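Local coordinates for alpha-catenin-like protein hmp-1 (Caenorhabditis elegans, PDB 5H5M) that links the cadherin-catenin complex of adherens junctions to actin filaments and is required for cell migration and cell shape changes during embryonic body enclosure and elongation, at residues Gly5-Glu10 / Cys167-Asp172; Asn9-Phe14 / Glu39-Gly44. All blocks are in the same frame, centred on the assembly; numbering follows the deposited sequence.

Contact 1 of 2, residues Gly5-Glu10 / Cys167-Asp172; sequences GDLINE and CQLSSD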
ATOM      1  N   GLY A   5      -5.082  -1.485 -17.631  1.00 68.63           N
ATOM      2  CA  GLY A   5      -3.753  -1.782 -17.129  1.00 61.89           C
ATOM      3  C   GLY A   5      -2.915  -2.519 -18.156  1.00 66.60           C
ATOM      4  O   GLY A   5      -3.260  -3.623 -18.578  1.00 78.29           O
ATOM      5  N   ASP A   6      -1.805  -1.911 -18.559  1.00 51.97           N
ATOM      6  CA  ASP A   6      -0.979  -2.477 -19.619  1.00 47.90           C
ATOM      7  C   ASP A   6       0.030  -3.501 -19.113  1.00 36.40           C
ATOM      8  O   ASP A   6       0.147  -4.584 -19.684  1.00 45.75           O
ATOM      9  CB  ASP A   6      -0.248  -1.365 -20.374  1.00 55.88           C
ATOM     10  CG  ASP A   6      -0.999  -0.912 -21.609  1.00 74.89           C
ATOM     11  OD1 ASP A   6      -1.978  -1.589 -21.990  1.00 79.61           O
ATOM     12  OD2 ASP A   6      -0.609   0.114 -22.204  1.00 83.75           O
ATOM     13  N   LEU A   7       0.755  -3.164 -18.050  1.00 30.89           N
ATOM     14  CA  LEU A   7       1.801  -4.042 -17.531  1.00 30.02           C
ATOM     15  C   LEU A   7       1.253  -5.398 -17.092  1.00 35.16           C
ATOM     16  O   LEU A   7       1.911  -6.423 -17.264  1.00 32.25           O
ATOM     17  CB  LEU A   7       2.536  -3.378 -16.364  1.00 29.03           C
ATOM     18  CG  LEU A   7       3.628  -4.225 -15.698  1.00 31.99           C
ATOM     19  CD1 LEU A   7       4.651  -4.710 -16.719  1.00 29.38           C
ATOM     20  CD2 LEU A   7       4.319  -3.459 -14.578  1.00 29.13           C
ATOM     21  N   ILE A   8       0.046  -5.410 -16.536  1.00 34.49           N
ATOM     22  CA  ILE A   8      -0.532  -6.663 -16.070  1.00 29.32           C
ATOM     23  C   ILE A   8      -1.005  -7.504 -17.256  1.00 32.50           C
ATOM     24  O   ILE A   8      -0.932  -8.730 -17.221  1.00 39.33           O
ATOM     25  CB  ILE A   8      -1.697  -6.430 -15.075  1.00 31.06           C
ATOM     26  CG1 ILE A   8      -2.028  -7.729 -14.338  1.00 35.57           C
ATOM     27  CG2 ILE A   8      -2.926  -5.841 -15.768  1.00 32.10           C
ATOM     28  CD1 ILE A   8      -0.862  -8.278 -13.547  1.00 29.01           C
ATOM     29  N   ASN A   9      -1.459  -6.846 -18.319  1.00 36.02           N
ATOM     30  CA  ASN A   9      -1.879  -7.555 -19.518  1.00 40.20           C
ATOM     31  C   ASN A   9      -0.679  -8.089 -20.291  1.00 40.87           C
ATOM     32  O   ASN A   9      -0.736  -9.175 -20.863  1.00 43.94           O
ATOM     33  CB  ASN A   9      -2.728  -6.653 -20.410  1.00 52.37           C
ATOM     34  CG  ASN A   9      -4.099  -6.376 -19.819  1.00 71.36           C
ATOM     35  OD1 ASN A   9      -4.602  -7.149 -19.002  1.00 70.18           O
ATOM     36  ND2 ASN A   9      -4.710  -5.269 -20.229  1.00 73.46           N
ATOM     37  N   GLU A  10       0.405  -7.317 -20.301  1.00 33.78           N
ATOM     38  CA  GLU A  10       1.647  -7.750 -20.929  1.00 31.13           C
ATOM     39  C   GLU A  10       2.178  -9.013 -20.259  1.00 33.47           C
ATOM     40  O   GLU A  10       2.610  -9.945 -20.931  1.00 45.04           O
ATOM     41  CB  GLU A  10       2.703  -6.641 -20.872  1.00 32.86           C
ATOM     42  CG  GLU A  10       2.375  -5.397 -21.691  1.00 40.44           C
ATOM     43  CD  GLU A  10       2.567  -5.596 -23.188  1.00 49.48           C
ATOM     44  OE1 GLU A  10       2.943  -6.711 -23.607  1.00 48.51           O
ATOM     45  OE2 GLU A  10       2.347  -4.628 -23.947  1.00 52.88           O
ATOM     46  N   CYS A 167      -3.610   1.057 -10.961  1.00 26.22           N
ATOM     47  CA  CYS A 167      -4.386   0.618 -12.114  1.00 33.84           C
ATOM     48  C   CYS A 167      -3.570  -0.211 -13.109  1.00 33.92           C
ATOM     49  O   CYS A 167      -4.123  -1.037 -13.835  1.00 32.85           O
ATOM     50  CB  CYS A 167      -4.997   1.831 -12.817  1.00 32.75           C
ATOM     51  SG  CYS A 167      -6.269   2.665 -11.827  1.00 20.16           S
ATOM     52  N   GLN A 168      -2.258  -0.000 -13.129  1.00 30.53           N
ATOM     53  CA  GLN A 168      -1.375  -0.718 -14.045  1.00 31.86           C
ATOM     54  C   GLN A 168      -1.362  -2.222 -13.789  1.00 29.86           C
ATOM     55  O   GLN A 168      -1.062  -3.006 -14.687  1.00 29.38           O
ATOM     56  CB  GLN A 168       0.059  -0.191 -13.940  1.00 31.10           C
ATOM     57  CG  GLN A 168       0.188   1.315 -13.897  1.00 43.06           C
ATOM     58  CD  GLN A 168       1.638   1.756 -13.861  1.00 56.44           C
ATOM     59  OE1 GLN A 168       2.545   0.964 -14.126  1.00 46.96           O
ATOM     60  NE2 GLN A 168       1.867   3.021 -13.526  1.00 61.20           N
ATOM     61  N   LEU A 169      -1.676  -2.625 -12.563  1.00 24.26           N
ATOM     62  CA  LEU A 169      -1.550  -4.026 -12.183  1.00 31.26           C
ATOM     63  C   LEU A 169      -2.894  -4.723 -12.024  1.00 30.09           C
ATOM     64  O   LEU A 169      -2.958  -5.853 -11.542  1.00 33.24           O
ATOM     65  CB  LEU A 169      -0.751  -4.147 -10.888  1.00 35.31           C
ATOM     66  CG  LEU A 169       0.656  -3.549 -10.936  1.00 29.11           C
ATOM     67  CD1 LEU A 169       1.414  -3.946  -9.702  1.00 43.85           C
ATOM     68  CD2 LEU A 169       1.393  -4.004 -12.184  1.00 25.89           C
ATOM     69  N   SER A 170      -3.964  -4.054 -12.435  1.00 24.34           N
ATOM     70  CA  SER A 170      -5.289  -4.655 -12.378  1.00 26.83           C
ATOM     71  C   SER A 170      -5.848  -4.883 -13.777  1.00 24.22           C
ATOM     72  O   SER A 170      -5.767  -4.003 -14.634  1.00 30.06           O
ATOM     73  CB  SER A 170      -6.246  -3.781 -11.569  1.00 22.70           C
ATOM     74  OG  SER A 170      -7.542  -4.351 -11.550  1.00 26.10           O
ATOM     75  N   SER A 171      -6.408  -6.066 -14.004  1.00 22.58           N
ATOM     76  CA  SER A 171      -7.061  -6.373 -15.274  1.00 24.76           C
ATOM     77  C   SER A 171      -8.560  -6.117 -15.164  1.00 31.20           C
ATOM     78  O   SER A 171      -9.316  -6.358 -16.107  1.00 29.56           O
ATOM     79  CB  SER A 171      -6.802  -7.824 -15.688  1.00 28.11           C
ATOM     80  OG  SER A 171      -7.532  -8.729 -14.876  1.00 33.68           O
ATOM     81  N   ASP A 172      -8.981  -5.636 -13.997  1.00 34.29           N
ATOM     82  CA  ASP A 172     -10.376  -5.280 -13.763  1.00 31.55           C
ATOM     83  C   ASP A 172     -10.679  -3.938 -14.424  1.00 24.29           C
ATOM     84  O   ASP A 172     -10.526  -2.885 -13.807  1.00 28.10           O
ATOM     85  CB  ASP A 172     -10.669  -5.223 -12.261  1.00 31.09           C
ATOM     86  CG  ASP A 172     -12.153  -5.122 -11.951  1.00 31.13           C
ATOM     87  OD1 ASP A 172     -12.545  -5.482 -10.821  1.00 32.87           O
ATOM     88  OD2 ASP A 172     -12.929  -4.680 -12.822  1.00 39.01           O
TER
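Gly-5 and Ile-8, around the start of helix 6-17, lie against Gln-168 and Leu-169 in the loop that joins helices 142-166 and 173-202, with the CA atoms of Gly-5 and Gln-168 4.0 Å apart. The setting is the M domain of an alpha-catenin, built from the helical bundles of the vinculin family, and the contact shows how a helix start can be tied to an interhelical turn through backbone groups. The amide of Ile-8 donates to Gln-168 O at 3.2 Å; the donor lies nearly along the C=O axis, but the N-H...O angle is 138°, well short of straight. An amide in the first turn of a helix has no carbonyl of its own helix to meet, and here the loop supplies one. Gly-5 is poorly ordered, yet its CA comes to 3.4 Å from Cys-167 O.

Ile-8 carries the side-chain packing and spreads its two branches over the loop backbone. Ile-8 CG1 is anti to the backbone N (chi1 -165°) and rests on Leu-169 O at 3.5 Å, while Ile-8 CG2 reaches Ser-170 O at 3.6 Å. The side chains of Leu-7 and Leu-169 run alongside each other in the same direction and meet through their CD2 methyls at 3.8 Å. Ile-48 of helix 27-49 touches both leucines, and Leu-111 and Ile-115 of helix 92-122 also pack on Leu-169. Toward the more exposed end, Asn-9 OD1 only approaches Ser-171 CB. The loop then turns into helix 173-202: Asp-172 stands at its N-cap position, and in an ST turn that ends on Asp-172, Ser-170 OG accepts a hydrogen bond from Asp-172 N at 3.1 Å.

Contact 2 of 2, residues Asn9-Phe14 / Glu39-Gly44; sequences NEIDTF and ERIVSG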
ATOM      1  N   ASN A   9      -1.459  -6.846 -18.319  1.00 36.02           N
ATOM      2  CA  ASN A   9      -1.879  -7.555 -19.518  1.00 40.20           C
ATOM      3  C   ASN A   9      -0.679  -8.089 -20.291  1.00 40.87           C
ATOM      4  O   ASN A   9      -0.736  -9.175 -20.863  1.00 43.94           O
ATOM      5  CB  ASN A   9      -2.728  -6.653 -20.410  1.00 52.37           C
ATOM      6  CG  ASN A   9      -4.099  -6.376 -19.819  1.00 71.36           C
ATOM      7  OD1 ASN A   9      -4.602  -7.149 -19.002  1.00 70.18           O
ATOM      8  ND2 ASN A   9      -4.710  -5.269 -20.229  1.00 73.46           N
ATOM      9  N   GLU A  10       0.405  -7.317 -20.301  1.00 33.78           N
ATOM     10  CA  GLU A  10       1.647  -7.750 -20.929  1.00 31.13           C
ATOM     11  C   GLU A  10       2.178  -9.013 -20.259  1.00 33.47           C
ATOM     12  O   GLU A  10       2.610  -9.945 -20.931  1.00 45.04           O
ATOM     13  CB  GLU A  10       2.703  -6.641 -20.872  1.00 32.86           C
ATOM     14  CG  GLU A  10       2.375  -5.397 -21.691  1.00 40.44           C
ATOM     15  CD  GLU A  10       2.567  -5.596 -23.188  1.00 49.48           C
ATOM     16  OE1 GLU A  10       2.943  -6.711 -23.607  1.00 48.51           O
ATOM     17  OE2 GLU A  10       2.347  -4.628 -23.947  1.00 52.88           O
ATOM     18  N   ILE A  11       2.129  -9.039 -18.930  1.00 36.00           N
ATOM     19  CA  ILE A  11       2.581 -10.191 -18.155  1.00 39.55           C
ATOM     20  C   ILE A  11       1.681 -11.410 -18.358  1.00 48.45           C
ATOM     21  O   ILE A  11       2.163 -12.517 -18.607  1.00 45.48           O
ATOM     22  CB  ILE A  11       2.643  -9.858 -16.652  1.00 38.06           C
ATOM     23  CG1 ILE A  11       3.789  -8.885 -16.365  1.00 31.97           C
ATOM     24  CG2 ILE A  11       2.814 -11.118 -15.828  1.00 33.09           C
ATOM     25  CD1 ILE A  11       3.855  -8.445 -14.922  1.00 24.27           C
ATOM     26  N   ASP A  12       0.371 -11.198 -18.251  1.00 47.01           N
ATOM     27  CA  ASP A  12      -0.595 -12.286 -18.369  1.00 46.93           C
ATOM     28  C   ASP A  12      -0.541 -12.974 -19.734  1.00 46.03           C
ATOM     29  O   ASP A  12      -0.528 -14.202 -19.816  1.00 42.64           O
ATOM     30  CB  ASP A  12      -2.012 -11.768 -18.103  1.00 47.72           C
ATOM     31  CG  ASP A  12      -2.236 -11.400 -16.647  1.00 55.79           C
ATOM     32  OD1 ASP A  12      -1.474 -11.886 -15.782  1.00 55.72           O
ATOM     33  OD2 ASP A  12      -3.178 -10.627 -16.366  1.00 55.80           O
ATOM     34  N   THR A  13      -0.509 -12.180 -20.800  1.00 44.87           N
ATOM     35  CA  THR A  13      -0.450 -12.725 -22.151  1.00 52.22           C
ATOM     36  C   THR A  13       0.888 -13.418 -22.413  1.00 50.22           C
ATOM     37  O   THR A  13       0.935 -14.459 -23.069  1.00 51.20           O
ATOM     38  CB  THR A  13      -0.675 -11.633 -23.217  1.00 46.65           C
ATOM     39  OG1 THR A  13       0.290 -10.588 -23.053  1.00 48.99           O
ATOM     40  CG2 THR A  13      -2.075 -11.048 -23.098  1.00 37.20           C
ATOM     41  N   PHE A  14       1.965 -12.841 -21.887  1.00 43.23           N
ATOM     42  CA  PHE A  14       3.308 -13.387 -22.069  1.00 44.85           C
ATOM     43  C   PHE A  14       3.402 -14.826 -21.578  1.00 47.75           C
ATOM     44  O   PHE A  14       4.096 -15.652 -22.169  1.00 50.84           O
ATOM     45  CB  PHE A  14       4.336 -12.521 -21.342  1.00 38.28           C
ATOM     46  CG  PHE A  14       5.752 -12.993 -21.495  1.00 36.27           C
ATOM     47  CD1 PHE A  14       6.401 -12.899 -22.718  1.00 33.17           C
ATOM     48  CD2 PHE A  14       6.444 -13.513 -20.413  1.00 29.59           C
ATOM     49  CE1 PHE A  14       7.708 -13.325 -22.861  1.00 31.35           C
ATOM     50  CE2 PHE A  14       7.756 -13.941 -20.548  1.00 29.90           C
ATOM     51  CZ  PHE A  14       8.389 -13.847 -21.774  1.00 28.12           C
ATOM     52  N   GLU A  39      10.706  -7.317 -23.056  1.00 31.10           N
ATOM     53  CA  GLU A  39      11.292  -6.011 -22.777  1.00 31.82           C
ATOM     54  C   GLU A  39      10.242  -4.984 -22.357  1.00 31.94           C
ATOM     55  O   GLU A  39      10.546  -4.055 -21.611  1.00 31.00           O
ATOM     56  CB  GLU A  39      12.071  -5.500 -23.992  1.00 41.61           C
ATOM     57  CG  GLU A  39      13.304  -6.327 -24.328  1.00 54.12           C
ATOM     58  CD  GLU A  39      14.276  -6.434 -23.165  1.00 62.96           C
ATOM     59  OE1 GLU A  39      14.489  -5.421 -22.465  1.00 55.97           O
ATOM     60  OE2 GLU A  39      14.821  -7.536 -22.945  1.00 75.84           O
ATOM     61  N   ARG A  40       9.010  -5.153 -22.830  1.00 31.51           N
ATOM     62  CA  ARG A  40       7.921  -4.264 -22.430  1.00 40.21           C
ATOM     63  C   ARG A  40       7.536  -4.518 -20.978  1.00 38.94           C
ATOM     64  O   ARG A  40       7.176  -3.591 -20.250  1.00 35.66           O
ATOM     65  CB  ARG A  40       6.704  -4.435 -23.343  1.00 34.20           C
ATOM     66  CG  ARG A  40       6.893  -3.845 -24.733  1.00 34.49           C
ATOM     67  CD  ARG A  40       5.575  -3.730 -25.486  1.00 36.52           C
ATOM     68  NE  ARG A  40       5.032  -5.033 -25.864  1.00 46.62           N
ATOM     69  CZ  ARG A  40       5.384  -5.702 -26.957  1.00 54.93           C
ATOM     70  NH1 ARG A  40       6.291  -5.199 -27.786  1.00 62.39           N
ATOM     71  NH2 ARG A  40       4.835  -6.880 -27.222  1.00 52.63           N
ATOM     72  N   ILE A  41       7.616  -5.779 -20.568  1.00 39.70           N
ATOM     73  CA  ILE A  41       7.407  -6.155 -19.175  1.00 34.17           C
ATOM     74  C   ILE A  41       8.500  -5.546 -18.298  1.00 37.16           C
ATOM     75  O   ILE A  41       8.219  -4.953 -17.255  1.00 36.79           O
ATOM     76  CB  ILE A  41       7.394  -7.690 -19.001  1.00 27.78           C
ATOM     77  CG1 ILE A  41       6.214  -8.301 -19.760  1.00 29.46           C
ATOM     78  CG2 ILE A  41       7.335  -8.069 -17.535  1.00 24.86           C
ATOM     79  CD1 ILE A  41       6.134  -9.806 -19.654  1.00 30.11           C
ATOM     80  N   VAL A  42       9.745  -5.684 -18.740  1.00 36.39           N
ATOM     81  CA  VAL A  42      10.886  -5.179 -17.987  1.00 31.36           C
ATOM     82  C   VAL A  42      10.851  -3.655 -17.880  1.00 30.18           C
ATOM     83  O   VAL A  42      11.129  -3.096 -16.817  1.00 28.74           O
ATOM     84  CB  VAL A  42      12.216  -5.631 -18.622  1.00 36.43           C
ATOM     85  CG1 VAL A  42      13.401  -4.958 -17.940  1.00 36.48           C
ATOM     86  CG2 VAL A  42      12.343  -7.146 -18.554  1.00 33.28           C
ATOM     87  N   SER A  43      10.490  -2.987 -18.974  1.00 29.14           N
ATOM     88  CA  SER A  43      10.406  -1.525 -18.978  1.00 29.73           C
ATOM     89  C   SER A  43       9.353  -1.019 -18.001  1.00 30.21           C
ATOM     90  O   SER A  43       9.608  -0.102 -17.220  1.00 28.69           O
ATOM     91  CB  SER A  43      10.107  -1.001 -20.381  1.00 33.06           C
ATOM     92  OG  SER A  43      11.260  -1.081 -21.202  1.00 52.39           O
ATOM     93  N   GLY A  44       8.169  -1.623 -18.046  1.00 35.42           N
ATOM     94  CA  GLY A  44       7.092  -1.248 -17.150  1.00 33.15           C
ATOM     95  C   GLY A  44       7.436  -1.538 -15.702  1.00 32.58           C
ATOM     96  O   GLY A  44       7.095  -0.766 -14.805  1.00 34.94           O
TER
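Glu-10 and Arg-40 form the one salt bridge between the two segments, and it is a weak one: Arg-40 NE lies 3.3 Å from Glu-10 OE2, and the N-H...O angle is 136°. The two side chains cross at about a right angle, with the carboxylate at the edge of the guanidinium and the two planes 53° apart. The arginine chain is bent at chi3, the torsion that places NE; NE, not the outer nitrogens, makes the closest approach, and Arg-40 NH2 is 4.1 Å from Glu-10 OE1. The backbone carbonyl of Glu-10 is engaged as well, accepting from His-37 NE2.

Within helix 6-17, Asn-9 O is gripped by two donors of the same residue, the amide of Thr-13 and its OG1, the latter at 2.8 Å. Two hydrogen bonds thus converge on this one carbonyl oxygen, and the hydroxyl lies folded back on its own helix.

The helices run antiparallel, their N-to-C directions 147° apart and their axes 9.4 Å from each other at closest approach, as neighbours in a helical bundle of the vinculin family. Inward of the ion pair, Ile-41 is the residue on which the other helix converges. Its CG1 lies beside Glu-10 CB, its CG2 touches Ile-11 CG1 at 3.8 Å, and its CD1 approaches Phe-14 obliquely, 3.7 Å from both CB and CG. Phe-14 also meets His-37 edge-to-face and packs on Leu-69 and Leu-73 of helix 56-80, while Ile-11 touches Leu-111 of helix 92-122.

How the contacts relate
Both contacts hold helix 6-17, and their centres are only 9 Å apart. Contact 1 fixes the beginning of that helix to a loop and is partly buried, with polar, exposed residues at its margin; contact 2 lays the following turns against helix 27-49 and is buried apart from its ion pair. The chemistry differs accordingly: main-chain carbonyls of an irregular segment mostly meet an amide and aliphatic carbons in the first, whereas in the second side chains of two regular helices meet one another. Leu-7 bridges the two, its CD1 lying 3.6 Å from Ile-41 O. Helix 92-122 backs both, through Leu-111, which touches Leu-169 and Ile-11.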